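Local coordinates for polyhedrin (Orgyia pseudotsugata cypovirus 5, PDB 5A8U), which forms the crystalline matrix of viral occlusion bodies, the polyhedra that protect virus particles outside the host until insect larvae ingest them, at residues A[34-39]-A[61-66]; A[50-55]-A[194-199]. One frame throughout, in Å; residues are numbered along the deposited sequence.

Interaction 1. Residues A[34-39]-A[61-66]; sequences VVLKYT and QLMKFP
The ring of Tyr38 meets Phe65 over one face and the carbonyl oxygen of Met63 at its edge. Over that face sits Phe65 CB, 3.9 Å from the centroid of the Tyr38 ring and shifted toward the rim on the CE2-CZ side, a CH-pi contact. The phenyl group lies farther off: its edge is turned to the same tyrosine ring, an edge-to-face pair with centroids 6.0 Å apart and planes at 51°. Phe65 carries CG anti to its backbone N (chi1 178°), which starts the ring off beyond the CB that does the touching. One face of the Phe65 ring has Pro66 CB above its centre; the peptide bond joining the two residues is cis.

Near the plane of the tyrosine ring, Tyr38 OH donates to Met63 O at 2.7 Å, approaching from above the carbonyl plane. Lys64 is where the chain leaves helical geometry, so this acceptor belongs to the final residue of helix 60-63. The hydroxyl is also bonded to Gln44 NE2, which reaches Lys64 O as well. Beside the phenol, Leu36 CD1 comes within 3.5 Å of Met63 O, and Leu36 CD2 meets Met63 CE at 3.7 Å, the methionine chain crossing the leucine at about a right angle.

The chemistry is that of a mostly buried seam: a carbonyl at the helix end is satisfied by a phenol, Leu36 CD1 lies beside that bond, and Met63 CE packs on Leu36 CD2 farther along, joining residues 36 to 38 to the helix end and the segment after it.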
loop_
_atom_site.group_PDB
_atom_site.type_symbol
_atom_site.label_atom_id
_atom_site.label_comp_id
_atom_site.label_asym_id
_atom_site.label_seq_id
_atom_site.Cartn_x
_atom_site.Cartn_y
_atom_site.Cartn_z
ATOM N N VAL A 34 -9.354 10.652 -7.473
ATOM C CA VAL A 34 -10.663 10.440 -6.884
ATOM C C VAL A 34 -10.979 11.656 -6.042
ATOM O O VAL A 34 -10.200 12.033 -5.159
ATOM C CB VAL A 34 -10.681 9.189 -5.994
ATOM C CG1 VAL A 34 -11.897 9.200 -5.022
ATOM C CG2 VAL A 34 -10.653 7.955 -6.858
ATOM N N VAL A 35 -12.104 12.294 -6.342
ATOM C CA VAL A 35 -12.525 13.453 -5.571
ATOM C C VAL A 35 -13.807 13.123 -4.839
ATOM O O VAL A 35 -14.830 12.869 -5.465
ATOM C CB VAL A 35 -12.775 14.679 -6.451
ATOM C CG1 VAL A 35 -13.097 15.885 -5.574
ATOM C CG2 VAL A 35 -11.550 14.988 -7.284
ATOM N N LEU A 36 -13.750 13.111 -3.517
ATOM C CA LEU A 36 -14.924 12.759 -2.717
ATOM C C LEU A 36 -15.620 14.014 -2.242
ATOM O O LEU A 36 -14.957 14.956 -1.827
ATOM C CB LEU A 36 -14.503 11.928 -1.515
ATOM C CG LEU A 36 -13.853 10.612 -1.951
ATOM C CD1 LEU A 36 -13.109 9.980 -0.795
ATOM C CD2 LEU A 36 -14.932 9.659 -2.467
ATOM N N LYS A 37 -16.951 14.028 -2.307
ATOM C CA LYS A 37 -17.684 15.243 -1.970
ATOM C C LYS A 37 -18.546 15.026 -0.736
ATOM O O LYS A 37 -19.211 13.986 -0.621
ATOM C CB LYS A 37 -18.563 15.657 -3.148
ATOM C CG LYS A 37 -17.792 15.712 -4.474
ATOM C CD LYS A 37 -18.594 16.493 -5.504
ATOM C CE LYS A 37 -18.670 17.954 -5.098
ATOM N NZ LYS A 37 -19.363 18.778 -6.130
ATOM N N TYR A 38 -18.528 16.008 0.164
ATOM C CA TYR A 38 -19.215 15.927 1.451
ATOM C C TYR A 38 -20.248 17.036 1.538
ATOM O O TYR A 38 -20.123 18.052 0.864
ATOM C CB TYR A 38 -18.214 15.995 2.631
ATOM C CG TYR A 38 -17.182 14.902 2.492
ATOM C CD1 TYR A 38 -16.048 15.097 1.704
ATOM C CD2 TYR A 38 -17.369 13.659 3.080
ATOM C CE1 TYR A 38 -15.136 14.099 1.518
ATOM C CE2 TYR A 38 -16.451 12.642 2.898
ATOM C CZ TYR A 38 -15.337 12.875 2.122
ATOM O OH TYR A 38 -14.413 11.894 1.939
ATOM N N THR A 39 -21.276 16.815 2.344
ATOM C CA THR A 39 -22.413 17.730 2.369
ATOM C C THR A 39 -22.096 19.073 3.029
ATOM O O THR A 39 -22.881 20.005 2.922
ATOM C CB THR A 39 -23.637 17.086 3.044
ATOM O OG1 THR A 39 -23.288 16.682 4.370
ATOM C CG2 THR A 39 -24.067 15.865 2.232
ATOM N N GLN A 61 -12.268 3.641 5.712
ATOM C CA GLN A 61 -11.439 4.526 6.534
ATOM C C GLN A 61 -10.902 5.720 5.745
ATOM O O GLN A 61 -10.713 6.795 6.305
ATOM C CB GLN A 61 -10.273 3.761 7.165
ATOM C CG GLN A 61 -10.679 2.935 8.382
ATOM C CD GLN A 61 -11.082 1.506 8.052
ATOM O OE1 GLN A 61 -11.441 1.209 6.915
ATOM N NE2 GLN A 61 -11.063 0.624 9.063
ATOM N N LEU A 62 -10.664 5.526 4.448
ATOM C CA LEU A 62 -10.222 6.628 3.589
ATOM C C LEU A 62 -11.344 7.281 2.764
ATOM O O LEU A 62 -11.172 8.390 2.269
ATOM C CB LEU A 62 -9.068 6.185 2.678
ATOM C CG LEU A 62 -7.774 5.866 3.451
ATOM C CD1 LEU A 62 -6.634 5.522 2.496
ATOM C CD2 LEU A 62 -7.370 7.031 4.341
ATOM N N MET A 63 -12.481 6.603 2.613
ATOM C CA MET A 63 -13.606 7.220 1.907
ATOM C C MET A 63 -14.249 8.319 2.750
ATOM O O MET A 63 -14.798 9.280 2.214
ATOM C CB MET A 63 -14.671 6.177 1.549
ATOM C CG MET A 63 -14.218 5.155 0.518
ATOM S SD MET A 63 -14.028 5.862 -1.145
ATOM C CE MET A 63 -15.756 6.165 -1.562
ATOM N N LYS A 64 -14.214 8.145 4.070
ATOM C CA LYS A 64 -14.783 9.119 4.994
ATOM C C LYS A 64 -13.852 10.307 5.246
ATOM O O LYS A 64 -12.660 10.274 4.937
ATOM C CB LYS A 64 -15.162 8.451 6.329
ATOM C CG LYS A 64 -13.964 8.089 7.186
ATOM C CD LYS A 64 -14.407 7.416 8.477
ATOM C CE LYS A 64 -13.271 7.292 9.458
ATOM N NZ LYS A 64 -13.038 8.554 10.209
ATOM N N PHE A 65 -14.427 11.366 5.785
ATOM C CA PHE A 65 -13.663 12.503 6.281
ATOM C C PHE A 65 -14.153 12.817 7.702
ATOM O O PHE A 65 -15.346 12.675 7.980
ATOM C CB PHE A 65 -13.856 13.726 5.378
ATOM C CG PHE A 65 -13.123 14.929 5.868
ATOM C CD1 PHE A 65 -11.762 15.063 5.617
ATOM C CD2 PHE A 65 -13.769 15.893 6.620
ATOM C CE1 PHE A 65 -11.059 16.163 6.092
ATOM C CE2 PHE A 65 -13.072 17.001 7.099
ATOM C CZ PHE A 65 -11.715 17.135 6.825
ATOM N N PRO A 66 -13.240 13.180 8.617
ATOM C CA PRO A 66 -11.783 13.163 8.483
ATOM C C PRO A 66 -11.262 11.723 8.574
ATOM O O PRO A 66 -12.049 10.796 8.724
ATOM C CB PRO A 66 -11.316 13.995 9.693
ATOM C CG PRO A 66 -12.395 13.745 10.736
ATOM C CD PRO A 66 -13.676 13.683 9.939
#

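Interaction 2. Residues A[50-55]-A[194-199]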
loop_
_atom_site.group_PDB
_atom_site.type_symbol
_atom_site.label_atom_id
_atom_site.label_comp_id
_atom_site.label_asym_id
_atom_site.label_seq_id
_atom_site.Cartn_x
_atom_site.Cartn_y
_atom_site.Cartn_z
ATOM N N GLY A 50 1.337 7.180 -12.479
ATOM C CA GLY A 50 2.074 5.997 -12.898
ATOM C C GLY A 50 2.451 6.134 -14.361
ATOM O O GLY A 50 2.101 7.112 -14.997
ATOM N N THR A 51 3.173 5.155 -14.891
ATOM C CA THR A 51 3.622 5.222 -16.269
ATOM C C THR A 51 2.845 4.248 -17.153
ATOM O O THR A 51 2.340 4.641 -18.190
ATOM C CB THR A 51 5.111 4.914 -16.353
ATOM O OG1 THR A 51 5.398 3.771 -15.528
ATOM C CG2 THR A 51 5.911 6.110 -15.866
ATOM N N GLU A 52 2.730 2.991 -16.729
ATOM C CA GLU A 52 2.121 1.948 -17.559
ATOM C C GLU A 52 0.786 1.495 -16.997
ATOM O O GLU A 52 -0.121 1.096 -17.730
ATOM C CB GLU A 52 3.044 0.716 -17.600
ATOM C CG GLU A 52 4.371 0.934 -18.320
ATOM C CD GLU A 52 4.279 0.894 -19.834
ATOM O OE1 GLU A 52 3.206 0.580 -20.409
ATOM O OE2 GLU A 52 5.322 1.165 -20.463
ATOM N N VAL A 53 0.692 1.512 -15.676
ATOM C CA VAL A 53 -0.492 1.022 -15.012
ATOM C C VAL A 53 -0.704 1.847 -13.754
ATOM O O VAL A 53 0.242 2.253 -13.062
ATOM C CB VAL A 53 -0.343 -0.464 -14.666
ATOM C CG1 VAL A 53 0.795 -0.667 -13.683
ATOM C CG2 VAL A 53 -1.645 -1.030 -14.105
ATOM N N ILE A 54 -1.957 2.141 -13.483
ATOM C CA ILE A 54 -2.277 2.820 -12.253
ATOM C C ILE A 54 -3.462 2.096 -11.626
ATOM O O ILE A 54 -4.511 1.958 -12.242
ATOM C CB ILE A 54 -2.544 4.297 -12.530
ATOM C CG1 ILE A 54 -2.652 5.080 -11.234
ATOM C CG2 ILE A 54 -3.785 4.463 -13.321
ATOM C CD1 ILE A 54 -2.596 6.563 -11.491
ATOM N N ALA A 55 -3.266 1.621 -10.400
ATOM C CA ALA A 55 -4.219 0.750 -9.740
ATOM C C ALA A 55 -4.257 1.169 -8.286
ATOM O O ALA A 55 -3.261 1.642 -7.743
ATOM C CB ALA A 55 -3.764 -0.703 -9.846
ATOM N N VAL A 194 -6.262 1.499 -14.277
ATOM C CA VAL A 194 -6.162 2.358 -15.458
ATOM C C VAL A 194 -4.858 2.006 -16.171
ATOM O O VAL A 194 -3.837 1.754 -15.535
ATOM C CB VAL A 194 -6.165 3.833 -15.040
ATOM C CG1 VAL A 194 -5.675 4.776 -16.168
ATOM C CG2 VAL A 194 -7.540 4.237 -14.511
ATOM N N TYR A 195 -4.918 1.982 -17.492
ATOM C CA TYR A 195 -3.842 1.458 -18.308
ATOM C C TYR A 195 -3.371 2.419 -19.397
ATOM O O TYR A 195 -4.167 3.094 -20.035
ATOM C CB TYR A 195 -4.309 0.151 -18.980
ATOM C CG TYR A 195 -4.689 -0.939 -18.002
ATOM C CD1 TYR A 195 -5.982 -1.028 -17.504
ATOM C CD2 TYR A 195 -3.754 -1.884 -17.587
ATOM C CE1 TYR A 195 -6.339 -2.024 -16.613
ATOM C CE2 TYR A 195 -4.096 -2.888 -16.711
ATOM C CZ TYR A 195 -5.387 -2.959 -16.227
ATOM O OH TYR A 195 -5.749 -3.945 -15.354
ATOM N N ARG A 196 -2.058 2.429 -19.610
ATOM C CA ARG A 196 -1.409 3.182 -20.672
ATOM C C ARG A 196 -1.932 2.808 -22.053
ATOM O O ARG A 196 -2.038 1.619 -22.393
ATOM C CB ARG A 196 0.098 2.890 -20.585
ATOM C CG ARG A 196 0.933 3.182 -21.821
ATOM C CD ARG A 196 1.148 4.653 -22.034
ATOM N NE ARG A 196 1.705 5.342 -20.866
ATOM C CZ ARG A 196 1.848 6.660 -20.813
ATOM N NH1 ARG A 196 1.478 7.387 -21.864
ATOM N NH2 ARG A 196 2.344 7.254 -19.736
ATOM N N TYR A 197 -2.235 3.821 -22.869
ATOM C CA TYR A 197 -2.436 3.591 -24.288
ATOM C C TYR A 197 -1.075 3.367 -24.937
ATOM O O TYR A 197 -0.140 4.170 -24.791
ATOM C CB TYR A 197 -3.107 4.797 -24.949
ATOM C CG TYR A 197 -3.272 4.642 -26.439
ATOM C CD1 TYR A 197 -4.134 3.695 -26.956
ATOM C CD2 TYR A 197 -2.548 5.438 -27.327
ATOM C CE1 TYR A 197 -4.290 3.542 -28.335
ATOM C CE2 TYR A 197 -2.696 5.303 -28.706
ATOM C CZ TYR A 197 -3.570 4.349 -29.197
ATOM O OH TYR A 197 -3.743 4.211 -30.557
ATOM N N ARG A 198 -0.961 2.267 -25.651
ATOM C CA ARG A 198 0.311 1.906 -26.270
ATOM C C ARG A 198 0.262 2.246 -27.744
ATOM O O ARG A 198 -0.763 2.038 -28.401
ATOM C CB ARG A 198 0.566 0.421 -26.061
ATOM C CG ARG A 198 0.951 0.071 -24.615
ATOM C CD ARG A 198 2.440 0.330 -24.352
ATOM N NE ARG A 198 3.257 -0.524 -25.212
ATOM C CZ ARG A 198 3.951 -0.103 -26.269
ATOM N NH1 ARG A 198 3.995 1.187 -26.591
ATOM N NH2 ARG A 198 4.616 -0.987 -27.001
ATOM N N VAL A 199 1.368 2.760 -28.274
ATOM C CA VAL A 199 1.414 3.134 -29.689
ATOM C C VAL A 199 2.064 2.047 -30.546
ATOM O O VAL A 199 2.278 2.226 -31.749
ATOM C CB VAL A 199 2.145 4.482 -29.902
ATOM C CG1 VAL A 199 1.341 5.604 -29.279
ATOM C CG2 VAL A 199 3.552 4.442 -29.306
#
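Arg196 curls back over residues 51 and 52, where its CB, CG and guanidinium meet Glu52 O, Glu52 OE1 and Thr51 O in turn. Arg196 CB lies 3.4 Å from Glu52 O, the carbonyl that also accepts the backbone N of Arg196 in a nearly straight bond (170°). Arg196 CG, placed anti to the backbone N (chi1 161°), passes 3.7 Å from Glu52 OE1. The chain then bends at chi2 (74°) and again at chi3, and Arg196 NE comes to 2.8 Å from Thr51 O. Arg196 NH2 reaches Thr51 O at 3.0 Å. This is a side-on grip with two nitrogens on one acceptor: Thr51 O lies almost in the guanidinium plane, with NE nearly along the C=O axis and NH2 on a lone pair. Beyond the two segments, NH1 bonds Arg23 O and NH2 also bonds Ser28 OG, which fixes the guanidinium further.

Glu52 makes no salt bridge to this arginine; Glu52 OE1 stays 5.0 Å from Arg196 NE, close enough that the opposite charges may still attract.

Alongside, Ile54 and Val194 exchange two backbone bonds, N to O in both directions, and form the antiparallel hydrogen-bonded pair. Their side chains share a face with Val32 of strand 30-37 packed against them. Val53 and Tyr195, the neighbouring non-hydrogen-bonded pair, point to the other face, where Val53 CG2 is 4.0 Å from Tyr195 CE2. There Ala215 of a second subunit packs on both, and Arg211 of that subunit makes a cation-pi contact with the tyrosine ring.

This is antiparallel strand pairing between 53-58 and 189-195 in a three-stranded sheet, carried past the strand by Arg196 N-Glu52 O and then by the guanidinium on Thr51 O, in the turn between strands 43-50 and 53-58.

How the interactions relate
Interaction 1 and interaction 2 do not touch: their centres are 25 Å apart, their nearest atoms about 9 Å, and they lie on opposite sides of the chain's centre. Continuity of the chain still connects them, because strand 53-58, which begins in interaction 2, is followed next in the chain by helix 60-63 of interaction 1. Strand 30-37 links them a second time: its later part supplies Leu36 to interaction 1, while Ile30 and Val32 pack against side chains of interaction 2. Interaction 2 touches neighbouring subunits of the three-chain assembly through Thr51, Val53 and Tyr195; near interaction 1, Gln61 of the same helix bonds a second subunit.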